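PDB 7AL6: probable hydrolase from Pseudomonas aeruginosa, which is of unknown function but is probably a hydrolase of the alpha/beta hydrolase fold, possibly a lipolytic one. Local coordinates for residues A161-A166 with G195-R200. Sequence-based numbering, arbitrary orientation.
Sequences AELEKA and GGYTWR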
loop_
_atom_site.group_PDB
_atom_site.type_symbol
_atom_site.label_atom_id
_atom_site.label_comp_id
_atom_site.label_asym_id
_atom_site.label_seq_id
_atom_site.Cartn_x
_atom_site.Cartn_y
_atom_site.Cartn_z
ATOM N N ALA A 161 2.595 1.439 30.797
ATOM C CA ALA A 161 3.331 0.266 31.295
ATOM C C ALA A 161 2.335 -0.686 31.948
ATOM O O ALA A 161 2.480 -1.875 31.796
ATOM C CB ALA A 161 4.417 0.712 32.230
ATOM N N GLU A 162 1.339 -0.145 32.634
ATOM C CA GLU A 162 0.323 -0.920 33.377
ATOM C C GLU A 162 -1.031 -0.840 32.666
ATOM O O GLU A 162 -1.431 0.252 32.275
ATOM C CB GLU A 162 0.198 -0.364 34.796
ATOM C CG GLU A 162 1.366 -0.686 35.711
ATOM C CD GLU A 162 0.956 -1.351 37.013
ATOM O OE1 GLU A 162 1.772 -2.085 37.574
ATOM O OE2 GLU A 162 -0.184 -1.136 37.457
ATOM N N LEU A 163 -1.710 -1.973 32.541
ATOM C CA LEU A 163 -3.033 -2.104 31.904
ATOM C C LEU A 163 -4.048 -1.222 32.636
ATOM O O LEU A 163 -4.746 -0.453 31.984
ATOM C CB LEU A 163 -3.386 -3.577 32.041
ATOM C CG LEU A 163 -4.453 -4.119 31.108
ATOM C CD1 LEU A 163 -4.341 -5.628 31.036
ATOM C CD2 LEU A 163 -5.840 -3.718 31.552
ATOM N N GLU A 164 -4.085 -1.289 33.962
ATOM C CA GLU A 164 -4.943 -0.410 34.751
ATOM C C GLU A 164 -4.741 1.050 34.361
ATOM O O GLU A 164 -5.699 1.828 34.312
ATOM C CB GLU A 164 -4.657 -0.595 36.240
ATOM C CG GLU A 164 -5.188 0.514 37.122
ATOM C CD GLU A 164 -4.809 0.312 38.585
ATOM O OE1 GLU A 164 -4.156 1.209 39.173
ATOM O OE2 GLU A 164 -5.151 -0.755 39.142
ATOM N N LYS A 165 -3.493 1.453 34.113
ATOM C CA LYS A 165 -3.235 2.842 33.758
ATOM C C LYS A 165 -3.800 3.169 32.380
ATOM O O LYS A 165 -4.219 4.312 32.136
ATOM C CB LYS A 165 -1.732 3.134 33.787
ATOM C CG LYS A 165 -1.079 3.140 35.187
ATOM C CD LYS A 165 -1.802 4.027 36.203
ATOM C CE LYS A 165 -0.805 4.898 36.979
ATOM N NZ LYS A 165 -1.418 5.560 38.160
ATOM N N ALA A 166 -3.803 2.187 31.465
ATOM C CA ALA A 166 -4.417 2.408 30.154
ATOM C C ALA A 166 -5.927 2.614 30.286
ATOM O O ALA A 166 -6.500 3.513 29.655
ATOM C CB ALA A 166 -4.102 1.229 29.228
ATOM N N GLY A 195 7.500 -2.312 26.335
ATOM C CA GLY A 195 7.138 -1.793 27.633
ATOM C C GLY A 195 5.709 -1.294 27.715
ATOM O O GLY A 195 5.450 -0.179 28.188
ATOM N N GLY A 196 4.771 -2.109 27.246
ATOM C CA GLY A 196 3.404 -1.935 27.683
ATOM C C GLY A 196 2.372 -1.907 26.588
ATOM O O GLY A 196 2.431 -2.699 25.644
ATOM N N TYR A 197 1.427 -0.978 26.726
ATOM C CA TYR A 197 0.249 -0.904 25.887
ATOM C C TYR A 197 0.032 0.514 25.395
ATOM O O TYR A 197 0.431 1.497 26.036
ATOM C CB TYR A 197 -0.990 -1.348 26.625
ATOM C CG TYR A 197 -1.039 -2.786 26.997
ATOM C CD1 TYR A 197 -1.328 -3.752 26.051
ATOM C CD2 TYR A 197 -0.805 -3.197 28.301
ATOM C CE1 TYR A 197 -1.383 -5.087 26.390
ATOM C CE2 TYR A 197 -0.869 -4.542 28.653
ATOM C CZ TYR A 197 -1.153 -5.482 27.690
ATOM O OH TYR A 197 -1.202 -6.836 27.991
ATOM N N THR A 198 -0.630 0.602 24.261
ATOM C CA THR A 198 -1.039 1.849 23.593
ATOM C C THR A 198 -2.475 1.639 23.111
ATOM O O THR A 198 -2.778 0.544 22.734
ATOM C CB THR A 198 -0.052 2.186 22.471
ATOM O OG1 THR A 198 1.107 2.780 23.033
ATOM C CG2 THR A 198 -0.600 3.135 21.438
ATOM N N TRP A 199 -3.316 2.659 23.143
ATOM C CA TRP A 199 -4.690 2.567 22.604
ATOM C C TRP A 199 -4.495 2.603 21.080
ATOM O O TRP A 199 -4.053 3.628 20.597
ATOM C CB TRP A 199 -5.584 3.695 23.147
ATOM C CG TRP A 199 -6.138 3.424 24.509
ATOM C CD1 TRP A 199 -5.589 3.759 25.705
ATOM C CD2 TRP A 199 -7.340 2.717 24.819
ATOM N NE1 TRP A 199 -6.361 3.310 26.730
ATOM C CE2 TRP A 199 -7.445 2.669 26.217
ATOM C CE3 TRP A 199 -8.342 2.133 24.052
ATOM C CZ2 TRP A 199 -8.515 2.066 26.859
ATOM C CZ3 TRP A 199 -9.397 1.531 24.689
ATOM C CH2 TRP A 199 -9.483 1.503 26.073
ATOM N N ARG A 200 -4.788 1.518 20.365
ATOM C CA ARG A 200 -4.523 1.417 18.914
ATOM C C ARG A 200 -5.306 2.513 18.213
ATOM O O ARG A 200 -6.488 2.584 18.386
ATOM C CB ARG A 200 -4.900 0.037 18.383
ATOM C CG ARG A 200 -4.692 -0.128 16.889
ATOM C CD ARG A 200 -4.753 -1.557 16.397
ATOM N NE ARG A 200 -4.513 -1.579 14.976
ATOM C CZ ARG A 200 -5.414 -1.278 14.066
ATOM N NH1 ARG A 200 -6.641 -0.973 14.432
ATOM N NH2 ARG A 200 -5.096 -1.303 12.792
#
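A161 and G196 have the nearest CA atoms across the contact, 4.2 Å apart, where the loop before helix 163-172 passes the start of strand 196-199. Beside this pair, A161 CA rests 3.8 Å from G195 O. Both glycines suit their backbones: G195 has positive phi, and G196 adopts angles that would jam a CB against the preceding carbonyl, while that CB would also run into A161 CA. E162 then takes the N-cap position and the chain turns into the helix, with A166 N bonded to E162 O.

In this first turn the small A166 points its methyl toward the strand, letting the indole of W199 come in close. CG of W199 stands anti to the carbonyl carbon (chi1 -82°). Farther out on the ring, NE1 donates to A166 O over 2.9 Å, with an N-H...O angle of 158°. The oxygen lies at the indole edge, in the ring plane, whereas NE1 sits well above the carbonyl plane. L163 adds a looser apolar touch, CB lying 4.3 Å from Y197 CE2.

The contact lies at the protein surface, where a second subunit packs its Q4 on L163 and its R54 on Y197. Y197 also bonds through its backbone to Y160. Strands 190-193, whose L190 packs against A166 and W199, and 196-199 form an antiparallel hairpin, separate from the eight-stranded central sheet, beside the start of helix 163-172.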